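Local structure of EIAV protease (1FMB) at residues Thr30-Thr35 and Thr51-Val56; Thr78-Ala83 and Thr88-Asp93; Thr10-Ile15 and Pro19-Leu24; Ala36-Leu41 and Gly45-Gly50. The protein probably cleaves the viral polyprotein as a homodimeric retroviral aspartic protease, held here in complex with the inhibitor HBY-793. The protein carries 1 engineered substitution. All coordinates share one frame; numbering follows the deposited sequence. Where two conformers were deposited one is given.

Contact 1. Residues Thr30-Thr35 and Thr51-Val56; sequences TSVLTT and TGIGGV. Engineered in segment 51-56: G54 (natural residue Ile). With HYB ([2-(2-methyl-propane-2-sulfonylmethyl)-3-naphthalen-1-yl-propionyl-valinyl]-phenylalaninol), chain B.
Across the 9.0 Å that separates T30 CA from I53 CA, the nearest CA pair, strands 32-34 and 53-55 face each other without any hydrogen bond, and side chains span the space. I53 does most of this. Its CG1 sits between the backbone N and the carbonyl carbon (chi1 52°), and with the chain extended beyond it CD1 is carried to V32 CG2 at 4.2 Å, a methyl-to-methyl contact. The other branch, CG2, turns toward T30, whose CG2 lies 4.5 Å from it, and also touches the sulfonyl oxygen O3 of HYB at 3.4 Å. T30 CG2 in turn meets C37 of the inhibitor's tert-butyl group at 3.7 Å, so T30 and I53 together line one side of the sulfonyl end. G54, an engineered replacement of a natural isoleucine, holds the ligand through its backbone alone: G54 N donates to HYB O2 (3.1 Å), and G54 O accepts from HYB N25 (3.0 Å, 156° at the hydrogen). HYB is also hydrogen-bonded to G27 O and D29 N of the same chain and to D25 OD2 of the second subunit. This is the retroviral protease flap, a beta hairpin of 53-55 with 58-71, closed over an inhibitor.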
loop_
_atom_site.group_PDB
_atom_site.type_symbol
_atom_site.label_atom_id
_atom_site.label_comp_id
_atom_site.label_asym_id
_atom_site.label_seq_id
_atom_site.Cartn_x
_atom_site.Cartn_y
_atom_site.Cartn_z
ATOM N N THR A 30 -3.114 4.361 -7.626
ATOM C CA THR A 30 -4.437 4.841 -7.962
ATOM C C THR A 30 -5.438 4.179 -7.048
ATOM O O THR A 30 -5.177 3.261 -6.267
ATOM C CB THR A 30 -4.619 4.475 -9.475
ATOM O OG1 THR A 30 -5.823 5.130 -9.892
ATOM C CG2 THR A 30 -4.757 2.977 -9.653
ATOM N N SER A 31 -6.613 4.758 -7.004
ATOM C CA SER A 31 -7.680 4.303 -6.063
ATOM C C SER A 31 -8.606 3.269 -6.724
ATOM O O SER A 31 -8.938 3.425 -7.895
ATOM C CB SER A 31 -8.427 5.554 -5.737
ATOM O OG SER A 31 -7.647 6.467 -4.966
ATOM N N VAL A 32 -9.067 2.303 -5.949
ATOM C CA VAL A 32 -9.902 1.229 -6.471
ATOM C C VAL A 32 -11.060 0.905 -5.538
ATOM O O VAL A 32 -10.949 0.698 -4.341
ATOM C CB VAL A 32 -9.018 -0.051 -6.533
ATOM C CG1 VAL A 32 -9.788 -1.171 -7.283
ATOM C CG2 VAL A 32 -7.758 0.252 -7.361
ATOM N N LEU A 33 -12.230 0.871 -6.129
ATOM C CA LEU A 33 -13.450 0.495 -5.368
ATOM C C LEU A 33 -13.631 -1.005 -5.662
ATOM O O LEU A 33 -13.508 -1.487 -6.818
ATOM C CB LEU A 33 -14.451 1.341 -6.120
ATOM C CG LEU A 33 -15.877 1.599 -5.717
ATOM C CD1 LEU A 33 -15.874 2.158 -4.286
ATOM C CD2 LEU A 33 -16.468 2.556 -6.749
ATOM N N THR A 34 -14.005 -1.699 -4.584
ATOM C CA THR A 34 -14.311 -3.135 -4.779
ATOM C C THR A 34 -15.641 -3.197 -5.528
ATOM O O THR A 34 -16.507 -2.314 -5.506
ATOM C CB THR A 34 -14.419 -3.930 -3.482
ATOM O OG1 THR A 34 -15.598 -3.535 -2.707
ATOM C CG2 THR A 34 -13.283 -3.789 -2.499
ATOM N N THR A 35 -15.878 -4.239 -6.320
ATOM C CA THR A 35 -17.150 -4.371 -7.032
ATOM C C THR A 35 -18.376 -4.430 -6.085
ATOM O O THR A 35 -19.427 -3.904 -6.515
ATOM C CB THR A 35 -17.085 -5.722 -7.770
ATOM O OG1 THR A 35 -15.922 -5.712 -8.619
ATOM C CG2 THR A 35 -18.370 -5.937 -8.560
ATOM N N THR A 51 -7.784 -0.990 -18.315
ATOM C CA THR A 51 -6.717 -1.941 -18.676
ATOM C C THR A 51 -5.909 -2.513 -17.498
ATOM O O THR A 51 -4.706 -2.772 -17.593
ATOM C CB THR A 51 -5.564 -1.251 -19.419
ATOM O OG1 THR A 51 -5.123 -0.132 -18.609
ATOM C CG2 THR A 51 -6.064 -0.817 -20.800
ATOM N N GLY A 52 -6.524 -2.767 -16.396
ATOM C CA GLY A 52 -6.189 -3.389 -15.175
ATOM C C GLY A 52 -5.206 -2.804 -14.209
ATOM O O GLY A 52 -4.685 -1.721 -14.456
ATOM N N ILE A 53 -5.081 -3.527 -13.099
ATOM C CA ILE A 53 -4.082 -3.087 -12.116
ATOM C C ILE A 53 -3.205 -4.324 -11.838
ATOM O O ILE A 53 -3.619 -5.486 -11.999
ATOM C CB ILE A 53 -4.779 -2.616 -10.809
ATOM C CG1 ILE A 53 -5.694 -3.732 -10.390
ATOM C CG2 ILE A 53 -5.327 -1.230 -11.120
ATOM C CD1 ILE A 53 -6.474 -3.353 -9.142
ATOM N N GLY A 54 -1.976 -4.078 -11.352
ATOM C CA GLY A 54 -1.044 -5.162 -11.034
ATOM C C GLY A 54 -0.748 -5.043 -9.555
ATOM O O GLY A 54 -0.641 -3.933 -9.033
ATOM N N GLY A 55 -0.604 -6.207 -8.918
ATOM C CA GLY A 55 -0.273 -6.248 -7.512
ATOM C C GLY A 55 0.457 -7.575 -7.296
ATOM O O GLY A 55 0.994 -8.252 -8.199
ATOM N N VAL A 56 0.508 -7.880 -6.006
ATOM C CA VAL A 56 1.198 -9.077 -5.564
ATOM C C VAL A 56 1.057 -10.324 -6.418
ATOM O O VAL A 56 2.089 -10.827 -6.890
ATOM C CB VAL A 56 0.693 -9.301 -4.111
ATOM C CG1 VAL A 56 0.560 -10.758 -3.711
ATOM C CG2 VAL A 56 1.693 -8.558 -3.241
HETATM S S1 HYB B . -0.860 -0.297 -11.238
HETATM O O2 HYB B . -0.380 -1.448 -11.951
HETATM O O3 HYB B . -2.069 -0.416 -10.489
HETATM C C4 HYB B . 5.043 -3.004 -10.837
HETATM C C5 HYB B . 3.714 -3.267 -10.972
HETATM C C6 HYB B . 2.739 -2.499 -10.220
HETATM C C7 HYB B . 3.144 -1.519 -9.385
HETATM C C8 HYB B . 4.600 -1.211 -9.204
HETATM C C9 HYB B . 5.507 -1.970 -9.954
HETATM C C10 HYB B . 6.916 -1.712 -9.844
HETATM C C11 HYB B . 7.361 -0.735 -8.992
HETATM C C12 HYB B . 6.440 0.029 -8.223
HETATM C C13 HYB B . 5.068 -0.214 -8.340
HETATM O O14 HYB B . 1.509 -1.284 -2.251
HETATM C C15 HYB B . 0.813 -2.573 -2.083
HETATM N N16 HYB B . 0.115 -2.312 -4.396
HETATM C C17 HYB B . 0.837 -3.225 -3.494
HETATM C C18 HYB B . 2.280 -3.380 -4.031
HETATM C C19 HYB B . 2.546 -4.244 -5.247
HETATM C C20 HYB B . 2.648 -3.734 -6.546
HETATM C C21 HYB B . 2.952 -4.534 -7.655
HETATM C C22 HYB B . 3.155 -5.905 -7.460
HETATM C C23 HYB B . 3.085 -6.434 -6.173
HETATM C C24 HYB B . 2.781 -5.619 -5.079
HETATM N N25 HYB B . -0.692 -1.571 -7.244
HETATM C C26 HYB B . -1.550 -1.526 -6.031
HETATM C C27 HYB B . -0.981 -2.700 -5.146
HETATM O O28 HYB B . -1.467 -3.816 -5.054
HETATM C C29 HYB B . -3.065 -1.665 -6.320
HETATM C C30 HYB B . -3.855 -1.964 -5.035
HETATM C C31 HYB B . -3.508 -0.350 -7.003
HETATM C C32 HYB B . -0.146 -0.472 -7.835
HETATM O O33 HYB B . -0.290 0.674 -7.393
HETATM C C34 HYB B . 0.755 -0.758 -9.054
HETATM C C35 HYB B . 2.206 -0.660 -8.518
HETATM C C36 HYB B . 0.511 0.241 -10.231
HETATM C C37 HYB B . -1.738 2.313 -11.766
HETATM C C38 HYB B . -1.145 1.057 -12.453
HETATM C C39 HYB B . -2.229 0.517 -13.418
HETATM C C40 HYB B . 0.165 1.370 -13.217
#

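Contact 2. Residues Thr78-Ala83 and Thr88-Asp93; sequences TRMLVA and TILGRD
M80 and the run T88-L90 meet through apolar contact at one methyl group. The thioether is extended at chi2 and then bent at chi3 (94°), which brings CE over to the strand at 89-90 although the backbones stay apart, M80 CA to L90 CA being 9.0 Å. There CE finds three neighbours: L90 CD1 at 4.1 Å, T88 CG2 at 4.1 Å, where the two side chains run roughly at right angles, and the backbone oxygen I89 O at 4.0 Å, a van der Waals contact. T88 CG2 is available for this because it stands anti to the backbone N, leaving OG1 to point elsewhere. L33 also packs on M80, while V22 and L24 cover L90, all within the buried core of the subunit. Segment 88-93 is where the core strand gives way to the C-terminal helix of a retroviral protease, through the family's Gly-Arg-Asp/Asn sequence, here G91-R92-D93. No hydrogen bond joins the two segments; several of their polar groups pair with other parts of the fold. T88 OG1 is hydrogen-bonded to H37 ND1 and to T34 N; G91 N, at the N-cap of the helix, and D93 OD1 both bind S31 OG. Of the charged groups, R92 makes a salt bridge to D29 through NH2, while its NH1 reaches L5 O of the second subunit.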
loop_
_atom_site.group_PDB
_atom_site.type_symbol
_atom_site.label_atom_id
_atom_site.label_comp_id
_atom_site.label_asym_id
_atom_site.label_seq_id
_atom_site.Cartn_x
_atom_site.Cartn_y
_atom_site.Cartn_z
ATOM N N THR A 78 -13.934 12.710 -9.399
ATOM C CA THR A 78 -12.879 12.066 -10.171
ATOM C C THR A 78 -13.349 10.710 -10.668
ATOM O O THR A 78 -14.558 10.464 -10.648
ATOM C CB THR A 78 -11.657 11.956 -9.236
ATOM O OG1 THR A 78 -10.564 11.475 -10.027
ATOM C CG2 THR A 78 -11.949 11.072 -8.038
ATOM N N ARG A 79 -12.464 9.884 -11.214
ATOM C CA ARG A 79 -12.813 8.571 -11.662
ATOM C C ARG A 79 -12.099 7.590 -10.722
ATOM O O ARG A 79 -10.991 7.899 -10.247
ATOM C CB ARG A 79 -12.402 8.230 -13.080
ATOM C CG ARG A 79 -13.473 8.752 -14.035
ATOM C CD ARG A 79 -13.777 7.673 -15.053
ATOM N NE ARG A 79 -14.032 8.251 -16.364
ATOM C CZ ARG A 79 -13.439 7.748 -17.453
ATOM N NH1 ARG A 79 -12.581 6.733 -17.423
ATOM N NH2 ARG A 79 -13.713 8.320 -18.622
ATOM N N MET A 80 -12.704 6.452 -10.412
ATOM C CA MET A 80 -12.084 5.464 -9.568
ATOM C C MET A 80 -12.151 4.146 -10.361
ATOM O O MET A 80 -13.122 3.964 -11.101
ATOM C CB MET A 80 -12.896 5.168 -8.304
ATOM C CG MET A 80 -12.413 6.023 -7.147
ATOM S SD MET A 80 -13.290 5.678 -5.619
ATOM C CE MET A 80 -12.336 4.453 -4.704
ATOM N N LEU A 81 -11.149 3.300 -10.203
ATOM C CA LEU A 81 -11.248 2.003 -10.879
ATOM C C LEU A 81 -12.137 1.093 -10.047
ATOM O O LEU A 81 -12.382 1.338 -8.828
ATOM C CB LEU A 81 -9.858 1.338 -10.936
ATOM C CG LEU A 81 -8.809 2.207 -11.652
ATOM C CD1 LEU A 81 -7.474 1.482 -11.708
ATOM C CD2 LEU A 81 -9.306 2.539 -13.054
ATOM N N VAL A 82 -12.736 0.058 -10.618
ATOM C CA VAL A 82 -13.578 -0.928 -9.908
ATOM C C VAL A 82 -12.976 -2.327 -10.163
ATOM O O VAL A 82 -12.646 -2.679 -11.316
ATOM C CB VAL A 82 -15.038 -0.878 -10.373
ATOM C CG1 VAL A 82 -15.802 -1.892 -9.554
ATOM C CG2 VAL A 82 -15.592 0.545 -10.250
ATOM N N ALA A 83 -12.737 -3.138 -9.143
ATOM C CA ALA A 83 -12.141 -4.473 -9.367
ATOM C C ALA A 83 -12.501 -5.450 -8.290
ATOM O O ALA A 83 -12.921 -5.045 -7.179
ATOM C CB ALA A 83 -10.604 -4.308 -9.503
ATOM N N THR A 88 -11.691 -1.494 -0.361
ATOM C CA THR A 88 -11.655 -0.317 -1.250
ATOM C C THR A 88 -10.472 0.514 -0.725
ATOM O O THR A 88 -10.263 0.627 0.479
ATOM C CB THR A 88 -12.942 0.488 -1.034
ATOM O OG1 THR A 88 -13.952 -0.205 -1.795
ATOM C CG2 THR A 88 -12.769 1.912 -1.573
ATOM N N ILE A 89 -9.718 0.939 -1.728
ATOM C CA ILE A 89 -8.459 1.677 -1.507
ATOM C C ILE A 89 -8.417 3.058 -2.088
ATOM O O ILE A 89 -8.741 3.346 -3.240
ATOM C CB ILE A 89 -7.384 0.795 -2.239
ATOM C CG1 ILE A 89 -7.292 -0.588 -1.593
ATOM C CG2 ILE A 89 -6.006 1.473 -2.367
ATOM C CD1 ILE A 89 -6.304 -1.505 -2.249
ATOM N N LEU A 90 -8.020 4.004 -1.237
ATOM C CA LEU A 90 -7.760 5.356 -1.653
ATOM C C LEU A 90 -6.203 5.353 -1.809
ATOM O O LEU A 90 -5.433 5.197 -0.839
ATOM C CB LEU A 90 -8.151 6.347 -0.543
ATOM C CG LEU A 90 -9.425 7.128 -0.833
ATOM C CD1 LEU A 90 -10.494 6.347 -1.554
ATOM C CD2 LEU A 90 -9.926 7.831 0.420
ATOM N N GLY A 91 -5.757 5.506 -3.058
ATOM C CA GLY A 91 -4.320 5.531 -3.325
ATOM C C GLY A 91 -3.848 6.995 -3.411
ATOM O O GLY A 91 -4.592 7.943 -3.164
ATOM N N ARG A 92 -2.662 7.154 -3.984
ATOM C CA ARG A 92 -1.962 8.443 -4.047
ATOM C C ARG A 92 -2.691 9.526 -4.815
ATOM O O ARG A 92 -2.553 10.704 -4.450
ATOM C CB ARG A 92 -0.511 8.228 -4.550
ATOM C CG ARG A 92 0.358 7.414 -3.534
ATOM C CD ARG A 92 1.844 7.525 -4.031
ATOM N NE ARG A 92 2.067 6.922 -5.332
ATOM C CZ ARG A 92 2.121 7.505 -6.524
ATOM N NH1 ARG A 92 2.031 8.855 -6.675
ATOM N NH2 ARG A 92 2.316 6.830 -7.663
ATOM N N ASP A 93 -3.413 9.156 -5.862
ATOM C CA ASP A 93 -4.137 10.161 -6.624
ATOM C C ASP A 93 -5.131 10.866 -5.738
ATOM O O ASP A 93 -5.085 12.091 -5.686
ATOM C CB ASP A 93 -4.805 9.556 -7.869
ATOM C CG ASP A 93 -5.778 8.429 -7.535
ATOM O OD1 ASP A 93 -5.740 7.778 -6.491
ATOM O OD2 ASP A 93 -6.686 8.144 -8.339
#

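Contact 3. Residues Thr10-Ile15 and Pro19-Leu24; sequences TTIVLI and PLNVLL
T11 with V22 and V13 with L20 are the hydrogen-bonded pairs of an antiparallel beta hairpin, 10-15 with 18-24. Each pair has two backbone bonds, the shortest being V22 N to T11 O at 2.8 Å. At the non-hydrogen-bonded positions CA-H groups approach carbonyls, as T10 CA does V22 O (3.2 Å). On the buried face V13 CG2 rests against V22 CG1 at 3.8 Å, the side chains nearly perpendicular, and I15 CD1 meets L20 CD1 at the same separation. On the outer face L14 CD2 packs on P19 CB (3.7 Å). N21, with CG anti to its N (chi1 -155°), lays its amide beside T10; ND2 is 3.5 Å from T10 OG1, but the angle is too poor for a hydrogen bond. Further out, L90 covers V13, V22 and L24, and K71 NZ binds both T11 OG1 and I12 O. The hairpin's end reaches the dimer interface, where, in the fireman's grip of the family, L24 O is hydrogen-bonded to T26 OG1 of the second subunit.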
loop_
_atom_site.group_PDB
_atom_site.type_symbol
_atom_site.label_atom_id
_atom_site.label_comp_id
_atom_site.label_asym_id
_atom_site.label_seq_id
_atom_site.Cartn_x
_atom_site.Cartn_y
_atom_site.Cartn_z
ATOM N N THR A 10 -7.543 3.150 8.298
ATOM C CA THR A 10 -8.841 3.181 7.638
ATOM C C THR A 10 -9.651 4.418 8.070
ATOM O O THR A 10 -9.449 4.883 9.192
ATOM C CB THR A 10 -9.726 1.949 7.891
ATOM O OG1 THR A 10 -9.940 1.679 9.296
ATOM C CG2 THR A 10 -9.052 0.689 7.343
ATOM N N THR A 11 -10.531 4.824 7.139
ATOM C CA THR A 11 -11.386 5.968 7.509
ATOM C C THR A 11 -12.691 5.825 6.744
ATOM O O THR A 11 -12.764 5.028 5.800
ATOM C CB THR A 11 -10.770 7.338 7.211
ATOM O OG1 THR A 11 -11.463 8.308 7.998
ATOM C CG2 THR A 11 -10.835 7.739 5.748
ATOM N N ILE A 12 -13.719 6.537 7.213
ATOM C CA ILE A 12 -14.999 6.530 6.516
ATOM C C ILE A 12 -15.034 7.728 5.586
ATOM O O ILE A 12 -14.749 8.893 5.960
ATOM C CB ILE A 12 -16.169 6.622 7.561
ATOM C CG1 ILE A 12 -16.056 5.293 8.315
ATOM C CG2 ILE A 12 -17.444 6.858 6.778
ATOM C CD1 ILE A 12 -16.907 4.932 9.488
ATOM N N VAL A 13 -15.375 7.516 4.332
ATOM C CA VAL A 13 -15.506 8.594 3.341
ATOM C C VAL A 13 -16.889 8.468 2.686
ATOM O O VAL A 13 -17.505 7.379 2.633
ATOM C CB VAL A 13 -14.505 8.694 2.176
ATOM C CG1 VAL A 13 -13.075 8.953 2.671
ATOM C CG2 VAL A 13 -14.460 7.484 1.256
ATOM N N LEU A 14 -17.442 9.549 2.121
ATOM C CA LEU A 14 -18.723 9.337 1.411
ATOM C C LEU A 14 -18.361 9.229 -0.077
ATOM O O LEU A 14 -17.695 10.107 -0.561
ATOM C CB LEU A 14 -19.733 10.521 1.533
ATOM C CG LEU A 14 -20.304 10.617 2.978
ATOM C CD1 LEU A 14 -20.991 11.950 3.242
ATOM C CD2 LEU A 14 -21.298 9.498 3.237
ATOM N N ILE A 15 -18.726 8.123 -0.769
ATOM C CA ILE A 15 -18.476 8.062 -2.191
ATOM C C ILE A 15 -19.878 8.053 -2.803
ATOM O O ILE A 15 -20.697 7.167 -2.440
ATOM C CB ILE A 15 -17.698 6.775 -2.532
ATOM C CG1 ILE A 15 -16.377 6.903 -1.776
ATOM C CG2 ILE A 15 -17.579 6.708 -4.069
ATOM C CD1 ILE A 15 -15.349 5.776 -1.767
ATOM N N PRO A 19 -21.624 6.097 2.736
ATOM C CA PRO A 19 -20.502 5.988 3.685
ATOM C C PRO A 19 -19.790 4.649 3.487
ATOM O O PRO A 19 -20.418 3.558 3.501
ATOM C CB PRO A 19 -21.142 6.281 5.037
ATOM C CG PRO A 19 -22.569 5.834 4.858
ATOM C CD PRO A 19 -22.923 6.036 3.403
ATOM N N LEU A 20 -18.456 4.724 3.214
ATOM C CA LEU A 20 -17.728 3.439 3.020
ATOM C C LEU A 20 -16.431 3.491 3.831
ATOM O O LEU A 20 -15.828 4.558 3.836
ATOM C CB LEU A 20 -17.245 3.330 1.551
ATOM C CG LEU A 20 -18.353 3.057 0.501
ATOM C CD1 LEU A 20 -17.791 2.937 -0.918
ATOM C CD2 LEU A 20 -19.012 1.745 0.844
ATOM N N ASN A 21 -15.957 2.387 4.392
ATOM C CA ASN A 21 -14.703 2.315 5.149
ATOM C C ASN A 21 -13.644 1.991 4.069
ATOM O O ASN A 21 -13.908 1.072 3.288
ATOM C CB ASN A 21 -14.603 1.183 6.158
ATOM C CG ASN A 21 -13.624 1.454 7.302
ATOM O OD1 ASN A 21 -13.733 2.356 8.162
ATOM N ND2 ASN A 21 -12.604 0.587 7.326
ATOM N N VAL A 22 -12.621 2.817 4.021
ATOM C CA VAL A 22 -11.592 2.683 2.980
ATOM C C VAL A 22 -10.183 2.591 3.540
ATOM O O VAL A 22 -10.007 3.137 4.620
ATOM C CB VAL A 22 -11.613 3.873 2.003
ATOM C CG1 VAL A 22 -13.022 3.999 1.409
ATOM C CG2 VAL A 22 -11.295 5.235 2.530
ATOM N N LEU A 23 -9.237 1.966 2.855
ATOM C CA LEU A 23 -7.881 1.822 3.350
ATOM C C LEU A 23 -7.106 2.991 2.764
ATOM O O LEU A 23 -7.248 3.216 1.536
ATOM C CB LEU A 23 -7.324 0.486 2.849
ATOM C CG LEU A 23 -5.821 0.277 3.102
ATOM C CD1 LEU A 23 -5.526 0.199 4.586
ATOM C CD2 LEU A 23 -5.333 -1.019 2.458
ATOM N N LEU A 24 -6.293 3.729 3.503
ATOM C CA LEU A 24 -5.472 4.845 3.006
ATOM C C LEU A 24 -4.103 4.200 2.677
ATOM O O LEU A 24 -3.359 3.737 3.559
ATOM C CB LEU A 24 -5.263 5.871 4.123
ATOM C CG LEU A 24 -6.663 6.303 4.669
ATOM C CD1 LEU A 24 -6.478 7.292 5.818
ATOM C CD2 LEU A 24 -7.411 6.898 3.524
#

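Contact 4. Residues Ala36-Leu41 and Gly45-Gly50; sequences AHYNRL and GRKYQG
Helix 35-40 meets the approach to the flap here, where Y38 reaches across to G45 and K47, residues of the chain that leads up to the flap strand 53-55. CG of Y38 stands anti to the backbone N (chi1 168°), so the ring extends away from the helix and presents its hydroxyl to the other segment. Y38 OH lies 3.7 Å from G45 O, too far for a hydrogen bond, and 4.1 Å from both CG and CD of K47. The lysine chain passes across the end of the tyrosine at about a right angle, touching it with methylene groups before bending at its last torsion (chi4 -83°). F63 of strand 58-71 ties the pair together: its ring is edge-to-face with that of Y38 and makes a cation-pi contact with K47. R46 O is in turn hydrogen-bonded to T65 OG1 on the same strand. With no polar bond between the two segments, the contact depends on van der Waals touch and on this shared aromatic neighbour.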
loop_
_atom_site.group_PDB
_atom_site.type_symbol
_atom_site.label_atom_id
_atom_site.label_comp_id
_atom_site.label_asym_id
_atom_site.label_seq_id
_atom_site.Cartn_x
_atom_site.Cartn_y
_atom_site.Cartn_z
ATOM N N ALA A 36 -18.259 -5.026 -4.914
ATOM C CA ALA A 36 -19.311 -5.174 -3.911
ATOM C C ALA A 36 -19.660 -3.748 -3.462
ATOM O O ALA A 36 -20.851 -3.461 -3.379
ATOM C CB ALA A 36 -18.934 -5.952 -2.667
ATOM N N HIS A 37 -18.672 -2.856 -3.270
ATOM C CA HIS A 37 -18.971 -1.474 -2.902
ATOM C C HIS A 37 -19.643 -0.707 -4.039
ATOM O O HIS A 37 -20.586 0.045 -3.769
ATOM C CB HIS A 37 -17.713 -0.732 -2.430
ATOM C CG HIS A 37 -17.372 -1.090 -1.023
ATOM N ND1 HIS A 37 -16.212 -0.672 -0.394
ATOM C CD2 HIS A 37 -17.969 -1.935 -0.141
ATOM C CE1 HIS A 37 -16.184 -1.111 0.843
ATOM N NE2 HIS A 37 -17.241 -1.898 1.039
ATOM N N TYR A 38 -19.235 -0.889 -5.297
ATOM C CA TYR A 38 -19.782 -0.232 -6.479
ATOM C C TYR A 38 -21.265 -0.596 -6.573
ATOM O O TYR A 38 -22.155 0.250 -6.777
ATOM C CB TYR A 38 -18.931 -0.609 -7.697
ATOM C CG TYR A 38 -19.611 -0.191 -8.978
ATOM C CD1 TYR A 38 -19.426 1.092 -9.462
ATOM C CD2 TYR A 38 -20.389 -1.114 -9.688
ATOM C CE1 TYR A 38 -20.102 1.488 -10.606
ATOM C CE2 TYR A 38 -21.044 -0.712 -10.837
ATOM C CZ TYR A 38 -20.876 0.568 -11.294
ATOM O OH TYR A 38 -21.501 1.035 -12.429
ATOM N N ASN A 39 -21.591 -1.852 -6.304
ATOM C CA ASN A 39 -22.975 -2.335 -6.342
ATOM C C ASN A 39 -23.858 -1.803 -5.235
ATOM O O ASN A 39 -25.081 -1.859 -5.313
ATOM C CB ASN A 39 -23.023 -3.860 -6.252
ATOM C CG ASN A 39 -22.462 -4.477 -7.524
ATOM O OD1 ASN A 39 -22.032 -5.633 -7.489
ATOM N ND2 ASN A 39 -22.441 -3.816 -8.657
ATOM N N ARG A 40 -23.276 -1.289 -4.168
ATOM C CA ARG A 40 -23.996 -0.737 -3.036
ATOM C C ARG A 40 -24.088 0.785 -3.091
ATOM O O ARG A 40 -24.760 1.346 -2.225
ATOM C CB ARG A 40 -23.186 -1.027 -1.754
ATOM C CG ARG A 40 -23.540 -2.245 -0.929
ATOM C CD ARG A 40 -22.424 -2.560 0.070
ATOM N NE ARG A 40 -22.194 -1.548 1.093
ATOM C CZ ARG A 40 -21.375 -1.696 2.129
ATOM N NH1 ARG A 40 -20.697 -2.823 2.360
ATOM N NH2 ARG A 40 -21.214 -0.734 3.023
ATOM N N LEU A 41 -23.426 1.472 -4.035
ATOM C CA LEU A 41 -23.495 2.919 -4.082
ATOM C C LEU A 41 -24.933 3.372 -4.308
ATOM O O LEU A 41 -25.671 2.775 -5.095
ATOM C CB LEU A 41 -22.587 3.447 -5.202
ATOM C CG LEU A 41 -21.082 3.179 -5.062
ATOM C CD1 LEU A 41 -20.387 3.832 -6.244
ATOM C CD2 LEU A 41 -20.405 3.708 -3.782
ATOM N N GLY A 45 -22.407 6.190 -11.924
ATOM C CA GLY A 45 -22.327 6.801 -13.250
ATOM C C GLY A 45 -21.963 5.603 -14.186
ATOM O O GLY A 45 -21.965 4.473 -13.721
ATOM N N ARG A 46 -21.622 5.927 -15.405
ATOM C CA ARG A 46 -21.282 4.921 -16.389
ATOM C C ARG A 46 -20.012 4.186 -15.983
ATOM O O ARG A 46 -19.263 4.497 -15.056
ATOM C CB ARG A 46 -21.244 5.547 -17.764
ATOM N N LYS A 47 -19.811 3.091 -16.698
ATOM C CA LYS A 47 -18.650 2.205 -16.490
ATOM C C LYS A 47 -17.828 2.319 -17.766
ATOM O O LYS A 47 -18.341 2.155 -18.891
ATOM C CB LYS A 47 -19.415 0.935 -16.235
ATOM C CG LYS A 47 -19.110 -0.315 -15.489
ATOM C CD LYS A 47 -20.244 -1.324 -15.595
ATOM C CE LYS A 47 -19.850 -2.719 -15.136
ATOM N NZ LYS A 47 -19.152 -3.541 -16.168
ATOM N N TYR A 48 -16.562 2.676 -17.730
ATOM C CA TYR A 48 -15.651 2.806 -18.859
ATOM C C TYR A 48 -14.653 1.647 -18.740
ATOM O O TYR A 48 -14.156 1.419 -17.648
ATOM C CB TYR A 48 -14.837 4.090 -18.816
ATOM C CG TYR A 48 -15.843 5.232 -18.807
ATOM C CD1 TYR A 48 -16.412 5.592 -20.031
ATOM C CD2 TYR A 48 -16.229 5.894 -17.654
ATOM C CE1 TYR A 48 -17.336 6.624 -20.093
ATOM C CE2 TYR A 48 -17.153 6.926 -17.718
ATOM C CZ TYR A 48 -17.709 7.287 -18.932
ATOM O OH TYR A 48 -18.637 8.312 -19.034
ATOM N N GLN A 49 -14.441 0.913 -19.825
ATOM C CA GLN A 49 -13.554 -0.250 -19.777
ATOM C C GLN A 49 -12.156 0.226 -19.412
ATOM O O GLN A 49 -11.764 1.304 -19.861
ATOM C CB GLN A 49 -13.579 -0.966 -21.133
ATOM C CG GLN A 49 -12.708 -2.186 -21.297
ATOM C CD GLN A 49 -13.181 -3.520 -20.773
ATOM O OE1 GLN A 49 -13.724 -4.352 -21.519
ATOM N NE2 GLN A 49 -12.950 -3.733 -19.477
ATOM N N GLY A 50 -11.403 -0.542 -18.632
ATOM C CA GLY A 50 -10.055 -0.090 -18.243
ATOM C C GLY A 50 -9.051 -1.171 -18.638
ATOM O O GLY A 50 -9.457 -2.147 -19.265
#

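Overall arrangement
Along the chain the order is contact 3, then contact 1, whose two segments bracket contact 4, then contact 2. All four reach one mixed, curled sheet. Contact 2 lies most centrally, about 3 Å from the chain's centre, with the centres of contacts 1, 3 and 4 about 7, 11 and 11 Å away. Strands 32-34 and 74-83 join contacts 1 and 2 side by side; strands 18-24 and 89-90 do the same for 2 and 3. Contacts 1 and 3, about 16 Å apart, fall on opposite sides of the centre yet both touch the second subunit. L33 and L20 pack between them, and helix 35-40 lies against both. The core thus connects the flap over the inhibitor with the dimer interface.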